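Local coordinates for protein uroporphyrinogen III cosynthase (HemD) (Helicobacter pylori, PDB 3P9Z) that probably catalyses cyclisation of the linear tetrapyrrole hydroxymethylbilane to uroporphyrinogen III, with loss of water, in tetrapyrrole biosynthesis, at residues 4-12 / 162-172; 24-32 / 47-56. All coordinates share one frame; numbering follows the deposited sequence. Where two conformers were deposited one is given.

Contact 1 (4-12 / 162-172); sequences MREIVWVHS and KSILIFTAISH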
loop_
_atom_site.group_PDB
_atom_site.type_symbol
_atom_site.label_atom_id
_atom_site.label_comp_id
_atom_site.label_asym_id
_atom_site.label_seq_id
_atom_site.Cartn_x
_atom_site.Cartn_y
_atom_site.Cartn_z
HETATM N N MSE A 4 -11.670 27.366 -12.840
HETATM C CA MSE A 4 -11.544 26.415 -11.708
HETATM C C MSE A 4 -10.559 25.304 -12.067
HETATM O O MSE A 4 -10.620 24.728 -13.161
HETATM C CB MSE A 4 -12.906 25.820 -11.355
HETATM C CG MSE A 4 -12.868 24.891 -10.165
HETATM SE SE MSE A 4 -14.636 24.491 -9.426
HETATM C CE MSE A 4 -15.064 26.264 -8.695
ATOM N N ARG A 5 -9.663 25.002 -11.132
ATOM C CA ARG A 5 -8.591 24.025 -11.360
ATOM C C ARG A 5 -9.106 22.588 -11.206
ATOM O O ARG A 5 -9.915 22.325 -10.329
ATOM C CB ARG A 5 -7.425 24.299 -10.402
ATOM C CG ARG A 5 -6.906 25.745 -10.450
ATOM C CD ARG A 5 -5.803 25.974 -9.428
ATOM N NE ARG A 5 -4.616 25.205 -9.778
ATOM C CZ ARG A 5 -3.525 25.089 -9.030
ATOM N NH1 ARG A 5 -3.423 25.727 -7.862
ATOM N NH2 ARG A 5 -2.517 24.357 -9.472
ATOM N N GLU A 6 -8.641 21.684 -12.068
ATOM C CA GLU A 6 -9.009 20.269 -12.009
ATOM C C GLU A 6 -8.267 19.542 -10.885
ATOM O O GLU A 6 -7.060 19.676 -10.761
ATOM C CB GLU A 6 -8.651 19.572 -13.318
ATOM C CG GLU A 6 -9.721 19.583 -14.405
ATOM C CD GLU A 6 -9.595 18.361 -15.317
ATOM O OE1 GLU A 6 -9.571 17.212 -14.810
ATOM O OE2 GLU A 6 -9.509 18.553 -16.544
ATOM N N ILE A 7 -8.991 18.748 -10.106
ATOM C CA ILE A 7 -8.406 17.929 -9.051
ATOM C C ILE A 7 -8.214 16.478 -9.550
ATOM O O ILE A 7 -9.182 15.805 -9.946
ATOM C CB ILE A 7 -9.262 17.996 -7.774
ATOM C CG1 ILE A 7 -9.250 19.419 -7.201
ATOM C CG2 ILE A 7 -8.801 16.966 -6.719
ATOM C CD1 ILE A 7 -10.335 19.701 -6.154
ATOM N N VAL A 8 -6.961 16.020 -9.537
ATOM C CA VAL A 8 -6.598 14.681 -10.015
ATOM C C VAL A 8 -5.944 13.829 -8.909
ATOM O O VAL A 8 -4.972 14.245 -8.278
ATOM C CB VAL A 8 -5.657 14.768 -11.241
ATOM C CG1 VAL A 8 -5.418 13.397 -11.865
ATOM C CG2 VAL A 8 -6.227 15.708 -12.286
ATOM N N TRP A 9 -6.490 12.630 -8.691
ATOM C CA TRP A 9 -5.939 11.670 -7.742
ATOM C C TRP A 9 -4.894 10.811 -8.448
ATOM O O TRP A 9 -5.137 10.286 -9.545
ATOM C CB TRP A 9 -7.043 10.762 -7.204
ATOM C CG TRP A 9 -8.120 11.463 -6.419
ATOM C CD1 TRP A 9 -9.255 12.024 -6.913
ATOM C CD2 TRP A 9 -8.156 11.661 -4.999
ATOM N NE1 TRP A 9 -10.017 12.559 -5.888
ATOM C CE2 TRP A 9 -9.357 12.348 -4.702
ATOM C CE3 TRP A 9 -7.301 11.305 -3.947
ATOM C CZ2 TRP A 9 -9.719 12.701 -3.396
ATOM C CZ3 TRP A 9 -7.665 11.642 -2.643
ATOM C CH2 TRP A 9 -8.861 12.340 -2.383
ATOM N N VAL A 10 -3.734 10.673 -7.819
ATOM C CA VAL A 10 -2.687 9.780 -8.276
ATOM C C VAL A 10 -2.592 8.750 -7.153
ATOM O O VAL A 10 -2.000 9.003 -6.099
ATOM C CB VAL A 10 -1.336 10.523 -8.490
ATOM C CG1 VAL A 10 -0.309 9.602 -9.144
ATOM C CG2 VAL A 10 -1.529 11.795 -9.341
ATOM N N HIS A 11 -3.199 7.589 -7.391
ATOM C CA HIS A 11 -3.614 6.692 -6.319
ATOM C C HIS A 11 -3.886 5.288 -6.913
ATOM O O HIS A 11 -3.756 5.068 -8.122
ATOM C CB HIS A 11 -4.870 7.309 -5.668
ATOM C CG HIS A 11 -5.469 6.498 -4.561
ATOM N ND1 HIS A 11 -4.741 6.050 -3.482
ATOM C CD2 HIS A 11 -6.742 6.068 -4.364
ATOM C CE1 HIS A 11 -5.537 5.378 -2.666
ATOM N NE2 HIS A 11 -6.754 5.365 -3.185
ATOM N N SER A 12 -4.245 4.337 -6.068
ATOM C CA SER A 12 -4.393 2.938 -6.522
ATOM C C SER A 12 -5.819 2.572 -6.955
ATOM O O SER A 12 -6.038 1.520 -7.558
ATOM C CB SER A 12 -3.936 1.988 -5.423
ATOM O OG SER A 12 -4.572 2.350 -4.211
ATOM N N LYS A 162 -2.473 23.412 -14.949
ATOM C CA LYS A 162 -2.949 23.999 -13.693
ATOM C C LYS A 162 -3.681 23.020 -12.756
ATOM O O LYS A 162 -4.224 23.449 -11.739
ATOM C CB LYS A 162 -3.810 25.252 -13.949
ATOM C CG LYS A 162 -3.088 26.330 -14.730
ATOM C CD LYS A 162 -4.005 27.462 -15.151
ATOM C CE LYS A 162 -3.174 28.553 -15.846
ATOM N NZ LYS A 162 -4.020 29.564 -16.558
ATOM N N SER A 163 -3.694 21.729 -13.109
ATOM C CA SER A 163 -4.268 20.661 -12.272
ATOM C C SER A 163 -3.676 20.630 -10.872
ATOM O O SER A 163 -2.490 20.902 -10.678
ATOM C CB SER A 163 -4.043 19.272 -12.891
ATOM O OG SER A 163 -4.736 19.109 -14.120
ATOM N N ILE A 164 -4.519 20.280 -9.907
ATOM C CA ILE A 164 -4.070 19.928 -8.567
ATOM C C ILE A 164 -3.946 18.397 -8.473
ATOM O O ILE A 164 -4.926 17.686 -8.655
ATOM C CB ILE A 164 -5.056 20.445 -7.489
ATOM C CG1 ILE A 164 -5.160 21.983 -7.518
ATOM C CG2 ILE A 164 -4.640 19.968 -6.105
ATOM C CD1 ILE A 164 -6.534 22.506 -7.094
ATOM N N LEU A 165 -2.750 17.909 -8.160
ATOM C CA LEU A 165 -2.467 16.475 -8.157
ATOM C C LEU A 165 -2.260 15.940 -6.740
ATOM O O LEU A 165 -1.362 16.408 -6.007
ATOM C CB LEU A 165 -1.220 16.171 -8.998
ATOM C CG LEU A 165 -1.110 16.878 -10.348
ATOM C CD1 LEU A 165 0.254 16.640 -10.943
ATOM C CD2 LEU A 165 -2.212 16.399 -11.293
ATOM N N ILE A 166 -3.086 14.958 -6.377
ATOM C CA ILE A 166 -3.029 14.333 -5.048
ATOM C C ILE A 166 -2.222 13.040 -5.075
ATOM O O ILE A 166 -2.651 12.025 -5.672
ATOM C CB ILE A 166 -4.461 14.063 -4.459
ATOM C CG1 ILE A 166 -5.267 15.368 -4.367
ATOM C CG2 ILE A 166 -4.351 13.386 -3.086
ATOM C CD1 ILE A 166 -6.741 15.210 -4.019
ATOM N N PHE A 167 -1.053 13.068 -4.436
ATOM C CA PHE A 167 -0.216 11.865 -4.348
ATOM C C PHE A 167 -0.427 11.148 -3.022
ATOM O O PHE A 167 -0.189 11.727 -1.953
ATOM C CB PHE A 167 1.261 12.219 -4.556
ATOM C CG PHE A 167 1.542 12.863 -5.897
ATOM C CD1 PHE A 167 1.735 12.070 -7.041
ATOM C CD2 PHE A 167 1.624 14.243 -6.017
ATOM C CE1 PHE A 167 1.992 12.661 -8.297
ATOM C CE2 PHE A 167 1.888 14.852 -7.264
ATOM C CZ PHE A 167 2.070 14.047 -8.413
ATOM N N THR A 168 -0.849 9.884 -3.098
ATOM C CA THR A 168 -1.254 9.140 -1.905
ATOM C C THR A 168 -0.186 8.183 -1.386
ATOM O O THR A 168 -0.383 7.556 -0.358
ATOM C CB THR A 168 -2.570 8.365 -2.139
ATOM O OG1 THR A 168 -2.365 7.385 -3.167
ATOM C CG2 THR A 168 -3.675 9.322 -2.581
ATOM N N ALA A 169 0.936 8.083 -2.100
ATOM C CA ALA A 169 2.079 7.254 -1.696
ATOM C C ALA A 169 3.266 7.609 -2.581
ATOM O O ALA A 169 3.086 8.214 -3.636
ATOM C CB ALA A 169 1.750 5.757 -1.830
ATOM N N ILE A 170 4.469 7.253 -2.142
ATOM C CA ILE A 170 5.683 7.451 -2.931
ATOM C C ILE A 170 5.615 6.744 -4.293
ATOM O O ILE A 170 5.985 7.322 -5.319
ATOM C CB ILE A 170 6.969 6.998 -2.161
ATOM C CG1 ILE A 170 7.248 7.935 -0.976
ATOM C CG2 ILE A 170 8.199 6.912 -3.114
ATOM C CD1 ILE A 170 8.335 7.428 -0.023
ATOM N N SER A 171 5.154 5.500 -4.307
ATOM C CA SER A 171 5.097 4.732 -5.558
ATOM C C SER A 171 4.332 5.512 -6.640
ATOM O O SER A 171 4.717 5.518 -7.819
ATOM C CB SER A 171 4.420 3.384 -5.308
ATOM O OG SER A 171 3.067 3.588 -4.899
ATOM N N HIS A 172 3.270 6.198 -6.228
ATOM C CA HIS A 172 2.463 6.997 -7.139
ATOM C C HIS A 172 3.162 8.255 -7.671
ATOM O O HIS A 172 3.059 8.576 -8.858
ATOM C CB HIS A 172 1.134 7.349 -6.465
ATOM C CG HIS A 172 0.315 6.143 -6.145
ATOM N ND1 HIS A 172 -0.244 5.920 -4.905
ATOM C CD2 HIS A 172 -0.006 5.069 -6.903
ATOM C CE1 HIS A 172 -0.883 4.763 -4.916
ATOM N NE2 HIS A 172 -0.760 4.232 -6.121
#

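Contact 2 (24-32 / 47-56); sequences NEFCYYPLE and NAVFSLLETL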
loop_
_atom_site.group_PDB
_atom_site.type_symbol
_atom_site.label_atom_id
_atom_site.label_comp_id
_atom_site.label_asym_id
_atom_site.label_seq_id
_atom_site.Cartn_x
_atom_site.Cartn_y
_atom_site.Cartn_z
ATOM N N ASN A 24 0.244 2.297 -11.283
ATOM C CA ASN A 24 0.924 1.120 -10.743
ATOM C C ASN A 24 -0.053 -0.029 -10.760
ATOM O O ASN A 24 -1.259 0.192 -10.855
ATOM C CB ASN A 24 1.360 1.392 -9.304
ATOM C CG ASN A 24 2.407 2.460 -9.222
ATOM O OD1 ASN A 24 2.146 3.573 -8.753
ATOM N ND2 ASN A 24 3.592 2.152 -9.716
ATOM N N GLU A 25 0.464 -1.245 -10.653
ATOM C CA GLU A 25 -0.379 -2.426 -10.556
ATOM C C GLU A 25 0.280 -3.474 -9.656
ATOM O O GLU A 25 1.494 -3.512 -9.505
ATOM C CB GLU A 25 -0.742 -2.989 -11.948
ATOM C CG GLU A 25 0.421 -3.609 -12.718
ATOM C CD GLU A 25 0.126 -3.825 -14.206
ATOM O OE1 GLU A 25 -1.065 -3.918 -14.590
ATOM O OE2 GLU A 25 1.096 -3.910 -14.999
ATOM N N PHE A 26 -0.549 -4.287 -9.028
ATOM C CA PHE A 26 -0.081 -5.309 -8.114
ATOM C C PHE A 26 0.086 -6.614 -8.837
ATOM O O PHE A 26 -0.762 -7.019 -9.619
ATOM C CB PHE A 26 -1.016 -5.434 -6.907
ATOM C CG PHE A 26 -0.915 -4.275 -5.972
ATOM C CD1 PHE A 26 0.168 -4.156 -5.115
ATOM C CD2 PHE A 26 -1.872 -3.266 -5.990
ATOM C CE1 PHE A 26 0.286 -3.051 -4.258
ATOM C CE2 PHE A 26 -1.762 -2.167 -5.144
ATOM C CZ PHE A 26 -0.683 -2.062 -4.277
ATOM N N CYS A 27 1.230 -7.227 -8.621
ATOM C CA CYS A 27 1.493 -8.534 -9.191
ATOM C C CYS A 27 1.576 -9.556 -8.059
ATOM O O CYS A 27 2.205 -9.326 -7.031
ATOM C CB CYS A 27 2.745 -8.507 -10.069
ATOM S SG CYS A 27 2.609 -7.321 -11.454
ATOM N N TYR A 28 0.884 -10.673 -8.246
ATOM C CA TYR A 28 0.765 -11.696 -7.206
ATOM C C TYR A 28 1.669 -12.894 -7.446
ATOM O O TYR A 28 1.796 -13.354 -8.584
ATOM C CB TYR A 28 -0.675 -12.164 -7.081
ATOM C CG TYR A 28 -1.647 -11.117 -6.607
ATOM C CD1 TYR A 28 -1.231 -10.018 -5.846
ATOM C CD2 TYR A 28 -2.998 -11.249 -6.882
ATOM C CE1 TYR A 28 -2.151 -9.062 -5.398
ATOM C CE2 TYR A 28 -3.917 -10.310 -6.436
ATOM C CZ TYR A 28 -3.490 -9.230 -5.699
ATOM O OH TYR A 28 -4.423 -8.321 -5.279
ATOM N N TYR A 29 2.302 -13.370 -6.369
ATOM C CA TYR A 29 3.181 -14.535 -6.400
ATOM C C TYR A 29 2.647 -15.616 -5.469
ATOM O O TYR A 29 2.364 -15.352 -4.297
ATOM C CB TYR A 29 4.610 -14.168 -5.991
ATOM C CG TYR A 29 5.191 -13.012 -6.760
ATOM C CD1 TYR A 29 5.532 -13.145 -8.110
ATOM C CD2 TYR A 29 5.391 -11.783 -6.150
ATOM C CE1 TYR A 29 6.061 -12.078 -8.822
ATOM C CE2 TYR A 29 5.923 -10.712 -6.852
ATOM C CZ TYR A 29 6.257 -10.865 -8.181
ATOM O OH TYR A 29 6.776 -9.797 -8.876
ATOM N N PRO A 30 2.490 -16.841 -5.991
ATOM C CA PRO A 30 2.003 -17.936 -5.150
ATOM C C PRO A 30 2.901 -18.190 -3.934
ATOM O O PRO A 30 4.121 -18.029 -3.995
ATOM C CB PRO A 30 2.023 -19.146 -6.104
ATOM C CG PRO A 30 1.830 -18.549 -7.452
ATOM C CD PRO A 30 2.657 -17.268 -7.395
ATOM N N LEU A 31 2.279 -18.567 -2.831
ATOM C CA LEU A 31 3.017 -18.977 -1.653
ATOM C C LEU A 31 3.439 -20.431 -1.827
ATOM O O LEU A 31 2.594 -21.346 -1.843
ATOM C CB LEU A 31 2.165 -18.780 -0.399
ATOM C CG LEU A 31 2.778 -19.131 0.947
ATOM C CD1 LEU A 31 3.883 -18.136 1.320
ATOM C CD2 LEU A 31 1.653 -19.161 1.982
ATOM N N GLU A 32 4.746 -20.626 -1.962
ATOM C CA GLU A 32 5.347 -21.934 -2.216
ATOM C C GLU A 32 5.625 -22.686 -0.917
ATOM O O GLU A 32 5.509 -23.925 -0.868
ATOM C CB GLU A 32 6.654 -21.777 -3.009
ATOM N N ASN A 47 -2.911 -5.922 0.594
ATOM C CA ASN A 47 -2.552 -6.507 -0.697
ATOM C C ASN A 47 -1.959 -7.906 -0.592
ATOM O O ASN A 47 -2.101 -8.720 -1.513
ATOM C CB ASN A 47 -1.641 -5.559 -1.471
ATOM C CG ASN A 47 -2.381 -4.301 -1.907
ATOM O OD1 ASN A 47 -3.377 -4.382 -2.623
ATOM N ND2 ASN A 47 -1.922 -3.144 -1.446
ATOM N N ALA A 48 -1.308 -8.176 0.539
ATOM C CA ALA A 48 -0.822 -9.521 0.856
ATOM C C ALA A 48 -1.990 -10.466 1.152
ATOM O O ALA A 48 -1.941 -11.636 0.783
ATOM C CB ALA A 48 0.171 -9.486 2.022
ATOM N N VAL A 49 -3.055 -9.956 1.779
ATOM C CA VAL A 49 -4.266 -10.764 1.970
ATOM C C VAL A 49 -4.922 -11.110 0.619
ATOM O O VAL A 49 -5.232 -12.282 0.346
ATOM C CB VAL A 49 -5.295 -10.085 2.925
ATOM C CG1 VAL A 49 -6.487 -11.011 3.193
ATOM C CG2 VAL A 49 -4.619 -9.666 4.256
ATOM N N PHE A 50 -5.110 -10.094 -0.230
ATOM C CA PHE A 50 -5.739 -10.307 -1.543
ATOM C C PHE A 50 -4.945 -11.257 -2.429
ATOM O O PHE A 50 -5.519 -12.035 -3.176
ATOM C CB PHE A 50 -5.935 -8.981 -2.276
ATOM C CG PHE A 50 -6.877 -8.054 -1.592
ATOM C CD1 PHE A 50 -8.028 -8.541 -0.976
ATOM C CD2 PHE A 50 -6.622 -6.682 -1.568
ATOM C CE1 PHE A 50 -8.917 -7.671 -0.338
ATOM C CE2 PHE A 50 -7.497 -5.804 -0.930
ATOM C CZ PHE A 50 -8.644 -6.289 -0.309
ATOM N N SER A 51 -3.625 -11.170 -2.341
ATOM C CA SER A 51 -2.736 -12.069 -3.040
ATOM C C SER A 51 -3.002 -13.516 -2.639
ATOM O O SER A 51 -3.133 -14.374 -3.504
ATOM C CB SER A 51 -1.273 -11.710 -2.751
ATOM O OG SER A 51 -0.398 -12.611 -3.437
ATOM N N LEU A 52 -3.071 -13.790 -1.338
ATOM C CA LEU A 52 -3.335 -15.162 -0.854
ATOM C C LEU A 52 -4.685 -15.687 -1.344
ATOM O O LEU A 52 -4.769 -16.786 -1.883
ATOM C CB LEU A 52 -3.248 -15.237 0.679
ATOM C CG LEU A 52 -1.881 -15.019 1.335
ATOM C CD1 LEU A 52 -2.033 -15.095 2.840
ATOM C CD2 LEU A 52 -0.834 -16.030 0.842
ATOM N N LEU A 53 -5.724 -14.874 -1.181
ATOM C CA LEU A 53 -7.060 -15.186 -1.679
ATOM C C LEU A 53 -7.110 -15.601 -3.168
ATOM O O LEU A 53 -7.823 -16.546 -3.532
ATOM C CB LEU A 53 -7.998 -13.998 -1.420
ATOM C CG LEU A 53 -8.296 -13.718 0.058
ATOM C CD1 LEU A 53 -9.083 -12.434 0.207
ATOM C CD2 LEU A 53 -9.057 -14.885 0.696
ATOM N N GLU A 54 -6.348 -14.905 -4.012
ATOM C CA GLU A 54 -6.340 -15.172 -5.449
ATOM C C GLU A 54 -5.478 -16.367 -5.863
ATOM O O GLU A 54 -5.956 -17.256 -6.570
ATOM C CB GLU A 54 -5.943 -13.919 -6.249
ATOM C CG GLU A 54 -6.018 -14.128 -7.756
ATOM C CD GLU A 54 -5.855 -12.849 -8.572
ATOM O OE1 GLU A 54 -6.623 -11.883 -8.342
ATOM O OE2 GLU A 54 -4.964 -12.822 -9.463
ATOM N N THR A 55 -4.211 -16.387 -5.447
ATOM C CA THR A 55 -3.280 -17.421 -5.899
ATOM C C THR A 55 -3.594 -18.786 -5.281
ATOM O O THR A 55 -3.159 -19.812 -5.796
ATOM C CB THR A 55 -1.820 -17.090 -5.555
ATOM O OG1 THR A 55 -1.692 -17.004 -4.136
ATOM C CG2 THR A 55 -1.367 -15.771 -6.205
ATOM N N LEU A 56 -4.333 -18.785 -4.171
ATOM C CA LEU A 56 -4.614 -20.014 -3.422
ATOM C C LEU A 56 -6.108 -20.317 -3.276
ATOM O O LEU A 56 -6.478 -21.134 -2.447
ATOM C CB LEU A 56 -3.959 -19.958 -2.024
ATOM C CG LEU A 56 -2.439 -19.814 -1.899
ATOM C CD1 LEU A 56 -2.075 -19.590 -0.447
ATOM C CD2 LEU A 56 -1.693 -21.035 -2.465
HETATM O O HOH W 1 -3.973 -6.049 -4.525
HETATM O O HOH W 2 0.040 -15.421 -2.927
#

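Contact 1 (4-12 / 162-172)
The indole of W9 lies beside I166 with its six-membered ring covered on one face by the isoleucine's terminal methyl: CD1 of I166 stands 3.7 Å from the centroid of that ring, directly on its normal, a CH-pi contact. CG2 of the same isoleucine touches W9 CE3, and CD1 also meets CG2 of I7, so I166 CD1 touches both I7 and W9 of the adjacent strand. I7, W9, I164 and I166 share one face of the sheet, and helix 214-223 packs on this face, L222 against I7, C217 and A221 against I166; V8, V10, L165 and F167 occupy the other. The strands 7-10 and 164-167 run parallel as adjacent members of the central sheet of an alpha/beta domain, and bonds such as V8 N to I164 O (2.8 Å, 177° at the hydrogen) set the register. Before the strands, R5 grips K162 O side-on with NE (2.7 Å) and NH2 (3.0 Å), while I164 CG1 sits 3.8 Å over the centre of the guanidinium face. Beyond them, H11 CG is anti to the backbone N (chi1 178°), which brings ND1 to 2.7 Å from T168 OG1. The H172 imidazole receives H11 CA over its centre. Apolar packing and regular backbone bonding thus give way at both ends to polar side-chain bonds, which tie together the chain entering and leaving the paired strands.

Contact 2 (24-32 / 47-56)
Y28 makes the largest part of the contact, its ring laid flat on the backbone of helix 46-55: S51 CA stands over the ring centre, 3.6 Å from the centroid, and S51 CB reaches Y28 CD1 at 3.5 Å. With its OG anti to the backbone N (chi1 180°), S51 lays that oxygen alongside Y28 CB and CD1. The phenol oxygen carries on past the serine to F50 CB, 3.4 Å from OH. The E54 carboxylate meets the ring edge near its plane, set steeply against it, with OE2 3.6 Å from Y28 CD2. Further back along the strand, F26 stacks on the N47 amide, the two planes 25° apart and N47 CG offset toward the ring's rim. A water donates to N47 OD1; its very short approach to Y28 OH is doubtful. The axes of 24-28 and 47-55 cross at 49°, where the long strand leaves one alpha/beta domain and pairs with 135-146 in the two-stranded connection between the lobes, as in the bilobal uroporphyrinogen-III synthase fold. On the buried side beyond Y28, L31 meets L52 through their CD2 atoms at 4.2 Å, and both leucines also touch L65 of helix 60-66. The solvent side is slacker. P30, exposed, brushes T55, and polar groups there are joined indirectly: a second water donates to Y29 O and to S51 OG, which itself donates to V141 O, and also bonds T55 OG1 at 2.6 Å.

Overall arrangement
The centres of the two contacts lie about 26 Å apart, on opposite sides of the centre of the chain. In sequence, contact 2 is nested within the loop that contact 1 closes: strand 7-10 leads to strand 19-28, helix 46-55 follows, and strand 164-167, about 150 residues after the first strand, returns to pair with it. Strands 7-10 and 19-28 are also neighbours in the mixed sheet, so the long strand runs from beside contact 1 out to contact 2. N24, at its middle, packs against S171 and H172. Contact 1 therefore belongs to the lobe holding both chain ends, and contact 2 to the junction with the other lobe.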